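Local structure of trichothecene 3-O-acetyltransferase (Gibberella zeae, 2RKV) at residues Ser30-Tyr35 against Asp88-Pro93; Asp112-Ile115 against Arg119-Leu122; Gln140-Phe143 against Leu148-Thr151; Leu385-Phe390 against Leu394-Thr399. The protein probably catalyses the transfer of an acetyl group from acetyl-coenzyme A to the 3-hydroxyl of trichothecene mycotoxins such as T-2, as a member of the BAHD acyltransferase superfamily. All coordinates share one frame; numbering follows the deposited sequence.

Contact 1. Residues Ser30-Tyr35 against Asp88-Pro93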
# COMPACT_ATOMS: atom_id res chain seq x y z
N SER A 30 -5.91 17.25 23.19
CA SER A 30 -5.56 18.28 24.16
C SER A 30 -5.69 17.83 25.62
O SER A 30 -4.85 18.16 26.46
CB SER A 30 -6.40 19.54 23.93
OG SER A 30 -6.03 20.56 24.84
N ASP A 31 -6.74 17.06 25.89
CA ASP A 31 -7.09 16.68 27.26
C ASP A 31 -7.58 15.24 27.29
O ASP A 31 -8.43 14.84 26.48
CB ASP A 31 -8.20 17.62 27.77
CG ASP A 31 -8.34 17.61 29.29
OD1 ASP A 31 -8.53 16.53 29.90
OD2 ASP A 31 -8.28 18.72 29.87
N SER A 32 -7.05 14.46 28.24
CA SER A 32 -7.49 13.07 28.43
C SER A 32 -8.99 12.92 28.69
O SER A 32 -9.54 11.83 28.51
CB SER A 32 -6.71 12.40 29.56
OG SER A 32 -5.41 12.02 29.12
N SER A 33 -9.64 14.00 29.11
CA SER A 33 -11.11 14.00 29.28
C SER A 33 -11.85 13.65 27.98
O SER A 33 -13.03 13.29 28.02
CB SER A 33 -11.60 15.34 29.81
OG SER A 33 -11.43 16.37 28.86
N GLN A 34 -11.16 13.76 26.85
CA GLN A 34 -11.77 13.55 25.53
C GLN A 34 -11.84 12.09 25.09
O GLN A 34 -12.61 11.76 24.17
CB GLN A 34 -11.00 14.34 24.48
CG GLN A 34 -11.06 15.83 24.66
CD GLN A 34 -10.07 16.54 23.76
OE1 GLN A 34 -10.07 16.33 22.54
NE2 GLN A 34 -9.21 17.35 24.34
N TYR A 35 -11.05 11.22 25.70
CA TYR A 35 -10.96 9.84 25.20
C TYR A 35 -12.28 9.03 25.23
O TYR A 35 -12.58 8.35 24.25
CB TYR A 35 -9.82 9.05 25.84
CG TYR A 35 -8.43 9.54 25.47
CD1 TYR A 35 -7.95 9.44 24.15
CD2 TYR A 35 -7.58 10.07 26.43
CE1 TYR A 35 -6.65 9.86 23.81
CE2 TYR A 35 -6.30 10.51 26.11
CZ TYR A 35 -5.84 10.41 24.81
OH TYR A 35 -4.57 10.85 24.52
N ASP A 88 -4.52 1.77 25.83
CA ASP A 88 -4.08 2.97 26.54
C ASP A 88 -2.57 2.94 26.79
O ASP A 88 -2.10 2.22 27.68
CB ASP A 88 -4.84 3.17 27.86
CG ASP A 88 -4.40 4.45 28.60
OD1 ASP A 88 -3.70 5.30 28.00
OD2 ASP A 88 -4.79 4.61 29.78
N LEU A 89 -1.83 3.75 26.04
CA LEU A 89 -0.37 3.76 26.09
C LEU A 89 0.19 5.02 26.76
O LEU A 89 1.39 5.26 26.73
CB LEU A 89 0.23 3.62 24.68
CG LEU A 89 -0.22 2.41 23.85
CD1 LEU A 89 0.24 2.56 22.39
CD2 LEU A 89 0.27 1.12 24.45
N ARG A 90 -0.70 5.81 27.38
CA ARG A 90 -0.30 7.08 27.99
C ARG A 90 0.78 6.92 29.05
O ARG A 90 1.64 7.80 29.20
CB ARG A 90 -1.50 7.81 28.60
CG ARG A 90 -2.47 8.38 27.57
CD ARG A 90 -3.71 8.93 28.23
NE ARG A 90 -4.51 7.85 28.81
CZ ARG A 90 -5.57 8.02 29.59
NH1 ARG A 90 -5.98 9.25 29.90
NH2 ARG A 90 -6.21 6.97 30.07
N ASP A 91 0.73 5.81 29.77
CA ASP A 91 1.66 5.57 30.88
C ASP A 91 2.67 4.47 30.61
O ASP A 91 3.32 3.97 31.53
CB ASP A 91 0.88 5.29 32.18
CG ASP A 91 0.18 6.52 32.70
OD1 ASP A 91 0.58 7.64 32.31
OD2 ASP A 91 -0.78 6.36 33.49
N ASP A 92 2.79 4.09 29.33
CA ASP A 92 3.71 3.03 28.92
C ASP A 92 5.01 3.69 28.47
O ASP A 92 5.03 4.39 27.46
CB ASP A 92 3.10 2.22 27.77
CG ASP A 92 3.96 1.01 27.37
OD1 ASP A 92 5.20 1.05 27.52
OD2 ASP A 92 3.37 0.02 26.90
N PRO A 93 6.11 3.47 29.23
CA PRO A 93 7.37 4.17 28.93
C PRO A 93 7.98 3.76 27.58
O PRO A 93 8.85 4.47 27.06
CB PRO A 93 8.29 3.78 30.10
CG PRO A 93 7.71 2.51 30.64
CD PRO A 93 6.23 2.58 30.39
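Arg90 NH1 donates to Ser32 OG over 2.9 Å (N-H...O 150°), while NE and NH2 of the same guanidinium hold the carboxylate of Asp88. The bonds tie together two loops of the N-terminal domain, the one that leads from strand 20-28 into helix 35-52 and the one that follows the edge strand 83-88 and makes a type I beta turn from Leu89 to Asp92. Ser32 OG lies almost in the guanidinium plane. Side-on, Arg90 NE meets Asp88 OD1 at 2.8 Å and Arg90 NH2 meets Asp88 OD2 at 2.8 Å, a salt bridge made possible by the bend of the arginine chain at chi3 (-68°). Asp88 OD1 also takes the backbone N of Arg90 at 3.1 Å, closing an Asx turn; the two donors reach this oxygen from opposite faces of the carboxylate. The head group is thus fixed by three bonds, which limits its rotation.

Beside these bonds, Tyr35 and Arg90 run alongside each other in opposite senses, with Tyr35 CE2 3.7 Å from Arg90 CD. Tyr35 CD2 sits over one face of the guanidinium, but ring and guanidinium planes are 68° apart, far from a parallel stack. The buried ring itself stacks on Phe143, and its OH is hydrogen-bonded to Gly147 O. On the more exposed side the Ser32 backbone is held in shape by a second Asx turn, in which Ser33 N donates to Asp31 OD1 at 2.9 Å.

Contact 2. Residues Asp112-Ile115 against Arg119-Leu122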
# COMPACT_ATOMS: atom_id res chain seq x y z
N ASP A 112 5.26 1.17 15.77
CA ASP A 112 5.59 -0.24 15.84
C ASP A 112 4.30 -1.06 15.70
O ASP A 112 3.42 -0.94 16.55
CB ASP A 112 6.30 -0.52 17.17
CG ASP A 112 6.77 -1.96 17.31
OD1 ASP A 112 6.34 -2.84 16.53
OD2 ASP A 112 7.60 -2.21 18.22
N GLU A 113 4.19 -1.87 14.65
CA GLU A 113 2.95 -2.61 14.40
C GLU A 113 2.57 -3.50 15.59
O GLU A 113 1.40 -3.77 15.80
CB GLU A 113 3.03 -3.47 13.13
CG GLU A 113 4.06 -4.60 13.22
CD GLU A 113 3.92 -5.64 12.13
OE1 GLU A 113 2.98 -5.55 11.30
OE2 GLU A 113 4.77 -6.57 12.09
N ASN A 114 3.57 -3.95 16.34
CA ASN A 114 3.30 -4.81 17.49
C ASN A 114 2.62 -4.07 18.64
O ASN A 114 1.94 -4.69 19.47
CB ASN A 114 4.58 -5.52 17.94
CG ASN A 114 5.19 -6.36 16.83
OD1 ASN A 114 6.35 -6.17 16.46
ND2 ASN A 114 4.41 -7.27 16.28
N ILE A 115 2.78 -2.75 18.66
CA ILE A 115 2.27 -1.90 19.73
C ILE A 115 0.99 -1.16 19.30
O ILE A 115 0.04 -1.05 20.09
CB ILE A 115 3.36 -0.90 20.19
CG1 ILE A 115 4.60 -1.66 20.67
CG2 ILE A 115 2.83 0.05 21.29
CD1 ILE A 115 5.78 -0.76 21.00
N ARG A 119 -3.16 -6.26 14.19
CA ARG A 119 -2.67 -7.51 13.61
C ARG A 119 -1.42 -7.19 12.79
O ARG A 119 -1.30 -6.11 12.24
CB ARG A 119 -3.74 -8.15 12.71
CG ARG A 119 -3.27 -9.41 11.98
CD ARG A 119 -4.45 -10.26 11.55
NE ARG A 119 -4.04 -11.42 10.77
CZ ARG A 119 -4.82 -12.48 10.55
NH1 ARG A 119 -4.38 -13.49 9.81
NH2 ARG A 119 -6.04 -12.54 11.07
N LYS A 120 -0.49 -8.14 12.72
CA LYS A 120 0.74 -7.94 11.94
C LYS A 120 0.46 -7.90 10.44
O LYS A 120 -0.53 -8.45 9.96
CB LYS A 120 1.77 -9.01 12.27
CG LYS A 120 2.36 -8.86 13.67
CD LYS A 120 3.26 -10.04 14.05
CE LYS A 120 4.48 -10.13 13.14
NZ LYS A 120 5.42 -8.99 13.35
N THR A 121 1.35 -7.22 9.71
CA THR A 121 1.30 -7.17 8.26
C THR A 121 1.46 -8.56 7.62
O THR A 121 0.70 -8.94 6.72
CB THR A 121 2.40 -6.24 7.72
OG1 THR A 121 2.14 -4.90 8.14
CG2 THR A 121 2.46 -6.30 6.20
N LEU A 122 2.45 -9.30 8.11
CA LEU A 122 2.79 -10.59 7.55
C LEU A 122 2.20 -11.72 8.39
O LEU A 122 1.91 -11.52 9.57
CB LEU A 122 4.32 -10.73 7.43
CG LEU A 122 5.00 -9.65 6.57
CD1 LEU A 122 6.53 -9.73 6.66
CD2 LEU A 122 4.52 -9.67 5.11
O HOH W 1 4.45 -8.28 10.00
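The carboxylate of Glu113 reaches from the first turn of helix 113-116 to the loop just after it, where Thr121 N donates to Glu113 OE1 over 2.8 Å on the syn side (N-H...O 162°). The other oxygen, Glu113 OE2, forms a salt bridge with Lys120 NZ, also 2.8 Å, the ammonium coming in from above the carboxylate plane. Glu113 CG sits in the position between backbone N and carbonyl carbon (chi1 65°), and the chain beyond it is extended, which carries the acid across to the loop. A water completes this tight part: it donates to Glu113 OE2 at 2.7 Å and accepts from Leu122 N at 2.9 Å. Gln22 adds a further donor to OE1, and Thr121 OG1 is held by Arg402.

The looser, more open side is made by Asn114 and the aliphatic stem of Lys120. Bent at both chi3 and chi4, the lysine curls past the exposed asparagine, while its NZ has a second acid partner in Glu406. Asp112 caps the N-terminus of the helix, its OD1 accepting from Asn114 N at 3.0 Å. Leu122, the residue after Thr121, touches the bound T-2 toxin. With a lysine, a backbone N-H, a glutamine and a water around it, the buried Glu113 carboxylate is probably kept ionised, and it ties the helix start to a loop that borders the toxin pocket.

Contact 3. Residues Gln140-Phe143 against Leu148-Thr151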
# COMPACT_ATOMS: atom_id res chain seq x y z
N GLN A 140 -7.52 -0.18 15.49
CA GLN A 140 -6.95 0.01 16.82
C GLN A 140 -6.89 1.50 17.14
O GLN A 140 -6.40 2.30 16.33
CB GLN A 140 -5.56 -0.64 16.93
CG GLN A 140 -4.98 -0.62 18.36
CD GLN A 140 -4.04 -1.78 18.62
OE1 GLN A 140 -4.36 -2.93 18.31
NE2 GLN A 140 -2.88 -1.48 19.20
N LEU A 141 -7.44 1.85 18.30
CA LEU A 141 -7.34 3.21 18.83
C LEU A 141 -6.30 3.17 19.93
O LEU A 141 -6.50 2.47 20.92
CB LEU A 141 -8.67 3.68 19.42
CG LEU A 141 -9.80 3.95 18.43
CD1 LEU A 141 -11.14 4.19 19.16
CD2 LEU A 141 -9.46 5.13 17.52
N ASN A 142 -5.21 3.91 19.76
CA ASN A 142 -4.13 3.94 20.74
C ASN A 142 -4.08 5.31 21.41
O ASN A 142 -3.85 6.31 20.73
CB ASN A 142 -2.78 3.68 20.06
CG ASN A 142 -2.76 2.38 19.28
OD1 ASN A 142 -2.54 1.31 19.85
ND2 ASN A 142 -2.97 2.47 17.96
N PHE A 143 -4.31 5.36 22.72
CA PHE A 143 -4.12 6.61 23.45
C PHE A 143 -2.64 6.77 23.74
O PHE A 143 -2.03 5.90 24.35
CB PHE A 143 -4.86 6.64 24.81
CG PHE A 143 -6.29 6.20 24.77
CD1 PHE A 143 -7.07 6.25 23.61
CD2 PHE A 143 -6.88 5.75 25.94
CE1 PHE A 143 -8.40 5.85 23.63
CE2 PHE A 143 -8.21 5.35 25.98
CZ PHE A 143 -8.97 5.39 24.81
N LEU A 148 -3.61 10.61 19.85
CA LEU A 148 -4.34 9.41 19.49
C LEU A 148 -3.73 8.87 18.21
O LEU A 148 -3.50 9.64 17.27
CB LEU A 148 -5.81 9.74 19.26
CG LEU A 148 -6.71 8.64 18.68
CD1 LEU A 148 -7.08 7.65 19.77
CD2 LEU A 148 -7.97 9.25 18.05
N ILE A 149 -3.45 7.57 18.17
CA ILE A 149 -3.06 6.93 16.91
C ILE A 149 -4.16 5.97 16.51
O ILE A 149 -4.45 5.01 17.24
CB ILE A 149 -1.70 6.17 17.01
CG1 ILE A 149 -0.57 7.14 17.37
CG2 ILE A 149 -1.41 5.41 15.70
CD1 ILE A 149 0.71 6.44 17.77
N LEU A 150 -4.77 6.23 15.36
CA LEU A 150 -5.77 5.34 14.79
C LEU A 150 -5.08 4.48 13.74
O LEU A 150 -4.50 5.01 12.80
CB LEU A 150 -6.91 6.13 14.15
CG LEU A 150 -7.86 5.34 13.23
CD1 LEU A 150 -8.55 4.20 13.99
CD2 LEU A 150 -8.88 6.25 12.57
N THR A 151 -5.16 3.16 13.89
CA THR A 151 -4.55 2.27 12.91
C THR A 151 -5.63 1.41 12.25
O THR A 151 -6.50 0.87 12.93
CB THR A 151 -3.47 1.37 13.54
OG1 THR A 151 -2.46 2.20 14.13
CG2 THR A 151 -2.84 0.43 12.48
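Strands 137-144 and 147-155 run antiparallel here, their short axes 4.8 Å apart at 165°, with Gln140-Thr151 and Asn142-Ile149 as hydrogen-bonded pairs, each joined by two reciprocal N-H...O bonds, and Leu141-Leu150 and Phe143-Leu148 as non-hydrogen-bonded ones. Asn142 does more than pair its backbone: ND2 also donates to Ile149 O, at 3.0 Å and 44° out of the carbonyl plane, on the face opposite to that used by its own backbone N. Asn142 CG lies anti to the carbonyl carbon (chi1 -56°), which sets the amide beside the neighbouring strand.

The two strands form a beta hairpin in the middle of a mixed sheet, flanked by strand 83-88 and strand 20-28. At the other end of the amide, Asn142 OD1 accepts from Gln140 NE2 in plane on a lone pair at 2.9 Å, so the group is pinned from both ends. ND2 gives a further hydrogen bond to Ile116 O, which Thr151 OG1 shares.

On the face opposite the amides, Leu141 CD2 lies 3.8 Å from Leu150 CD1 and a little farther from Leu148 CD1. Leu148 CD1 in turn meets the Phe143 ring at its edge, 4.1 Å from Phe143 CD1. The CA-H of Leu148 adds a contact to Asn142 O, the carbon 3.4 Å from the oxygen. Helix 35-52 packs over this apolar face, with Phe42 against Leu141 and Leu150, and Ile38 against Leu148.

Contact 4. Residues Leu385-Phe390 against Leu394-Thr399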
# COMPACT_ATOMS: atom_id res chain seq x y z
N LEU A 385 -6.57 10.12 2.93
CA LEU A 385 -6.55 9.94 4.39
C LEU A 385 -6.32 11.20 5.22
O LEU A 385 -6.82 11.29 6.35
CB LEU A 385 -5.54 8.85 4.77
CG LEU A 385 -5.95 7.43 4.36
CD1 LEU A 385 -4.74 6.51 4.36
CD2 LEU A 385 -7.06 6.89 5.27
N TRP A 386 -5.58 12.16 4.68
CA TRP A 386 -5.33 13.43 5.38
C TRP A 386 -6.60 14.27 5.63
O TRP A 386 -6.57 15.24 6.41
CB TRP A 386 -4.32 14.28 4.62
CG TRP A 386 -2.89 13.86 4.74
CD1 TRP A 386 -2.22 13.01 3.91
CD2 TRP A 386 -1.95 14.29 5.73
NE1 TRP A 386 -0.91 12.88 4.33
CE2 TRP A 386 -0.72 13.65 5.44
CE3 TRP A 386 -2.02 15.15 6.84
CZ2 TRP A 386 0.43 13.85 6.21
CZ3 TRP A 386 -0.87 15.36 7.60
CH2 TRP A 386 0.33 14.71 7.29
N ASP A 387 -7.70 13.91 4.97
CA ASP A 387 -8.91 14.72 5.05
C ASP A 387 -9.94 14.23 6.08
O ASP A 387 -10.94 14.92 6.31
CB ASP A 387 -9.58 14.82 3.68
CG ASP A 387 -10.45 16.04 3.55
OD1 ASP A 387 -10.02 17.14 3.97
OD2 ASP A 387 -11.58 15.90 3.02
N TYR A 388 -9.69 13.08 6.70
CA TYR A 388 -10.73 12.46 7.56
C TYR A 388 -10.57 12.80 9.03
O TYR A 388 -9.47 12.69 9.58
CB TYR A 388 -10.81 10.93 7.38
CG TYR A 388 -10.72 10.45 5.93
CD1 TYR A 388 -11.25 11.21 4.89
CD2 TYR A 388 -10.09 9.25 5.62
CE1 TYR A 388 -11.13 10.79 3.55
CE2 TYR A 388 -9.97 8.81 4.30
CZ TYR A 388 -10.50 9.58 3.28
OH TYR A 388 -10.38 9.16 1.97
N ASP A 389 -11.68 13.20 9.67
CA ASP A 389 -11.67 13.60 11.08
C ASP A 389 -12.48 12.64 11.96
O ASP A 389 -12.41 12.70 13.18
CB ASP A 389 -12.20 15.02 11.25
CG ASP A 389 -13.61 15.19 10.71
OD1 ASP A 389 -14.56 14.73 11.37
OD2 ASP A 389 -13.78 15.78 9.62
N PHE A 390 -13.28 11.78 11.32
CA PHE A 390 -14.09 10.79 12.04
C PHE A 390 -15.04 11.36 13.11
O PHE A 390 -15.41 10.65 14.05
CB PHE A 390 -13.21 9.69 12.65
CG PHE A 390 -12.37 8.96 11.63
CD1 PHE A 390 -11.08 9.41 11.34
CD2 PHE A 390 -12.88 7.86 10.95
CE1 PHE A 390 -10.30 8.76 10.38
CE2 PHE A 390 -12.12 7.19 10.00
CZ PHE A 390 -10.82 7.65 9.71
N LEU A 394 -11.02 16.49 16.72
CA LEU A 394 -9.58 16.64 16.93
C LEU A 394 -8.89 17.39 15.80
O LEU A 394 -7.70 17.68 15.88
CB LEU A 394 -8.90 15.28 17.11
CG LEU A 394 -9.48 14.36 18.20
CD1 LEU A 394 -8.76 13.03 18.20
CD2 LEU A 394 -9.37 15.06 19.55
N GLY A 395 -9.66 17.69 14.75
CA GLY A 395 -9.12 18.28 13.52
C GLY A 395 -8.68 17.17 12.58
O GLY A 395 -9.05 16.01 12.77
N LYS A 396 -7.90 17.53 11.57
CA LYS A 396 -7.39 16.54 10.63
C LYS A 396 -6.13 15.86 11.19
O LYS A 396 -5.52 16.39 12.13
CB LYS A 396 -7.09 17.19 9.27
CG LYS A 396 -8.26 17.94 8.64
CD LYS A 396 -9.50 17.10 8.47
CE LYS A 396 -10.56 17.84 7.64
NZ LYS A 396 -11.86 17.13 7.71
N PRO A 397 -5.73 14.71 10.61
CA PRO A 397 -4.51 14.05 11.05
C PRO A 397 -3.31 14.98 11.03
O PRO A 397 -3.17 15.80 10.10
CB PRO A 397 -4.31 12.96 9.99
CG PRO A 397 -5.69 12.61 9.56
CD PRO A 397 -6.39 13.96 9.52
N GLU A 398 -2.47 14.87 12.05
CA GLU A 398 -1.20 15.60 12.11
C GLU A 398 -0.17 14.93 11.21
O GLU A 398 0.69 15.61 10.62
CB GLU A 398 -0.72 15.66 13.57
CG GLU A 398 0.62 16.31 13.76
CD GLU A 398 0.89 16.67 15.21
OE1 GLU A 398 -0.05 17.10 15.91
OE2 GLU A 398 2.04 16.52 15.65
N THR A 399 -0.26 13.61 11.10
CA THR A 399 0.50 12.83 10.13
C THR A 399 -0.24 11.54 9.78
O THR A 399 -1.14 11.11 10.50
CB THR A 399 1.96 12.52 10.60
OG1 THR A 399 2.74 12.08 9.47
CG2 THR A 399 1.99 11.42 11.69
O HOH W 2 -10.89 14.75 14.43
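Trp386, Lys396 and Pro397 bring the two arms of this loop together between strands 375-379 and 399-401. The indole of Trp386 lies along the backbone of the second arm: Trp386 CH2 comes within 3.4 Å of Thr399 CA, the carbonyl carbon of Thr399 sits over one face, and Glu398 O lies at the ring edge, 3.4 Å from Trp386 CZ3. Its NE1 is hydrogen-bonded to Pro416 O.

Pro397 wedges its ring among carbonyls of the first arm, Pro397 CD being 3.3 Å from Tyr388 O and 3.4 Å from Trp386 O. Lys396, bent at chi2 (-56°) and straight beyond, runs to the backbone of Asp387. Lys396 NZ donates to Asp387 O at 2.8 Å, from above the carbonyl plane, and makes a salt bridge to Asp389 OD2 at 3.0 Å on the anti lone pair. Asp389 OD1 accepts from Gly391 N and forms a salt bridge with Arg176 of helix 161-176. A water links Asp389 O, Gly395 O and Leu394 N across the two arms.

Because one ammonium binds both a backbone carbonyl and a carboxylate, it ties Asp387, which ends the 3-10 segment, and Asp389 to Lys396, probably steadies them, and probably offsets part of the negative charge of Asp389.

Overall arrangement
Contact 3 lies between the others: its centre is 11 Å from that of contact 1 and 13 Å from those of contacts 2 and 4. Leu89 N is 2.7 Å from Phe143 O, a probable hydrogen bond; contact 2 meets contact 3 where Ile115 O lies 3.1 Å from Gln140 NE2, and contact 4 does so through Leu150 CD2 and Phe390 CE1, 3.6 Å apart. Contacts 2 and 4 do not touch, with nearest atoms about 12 Å apart. Contact 2 borders the toxin: the side chain of Thr121 is about 4 Å from the bound ZBA, the T-2 molecule. Strand 147-155 of contact 3 leads straight to His156 of the toxin pocket, probably the histidine of the BAHD HXXXD motif.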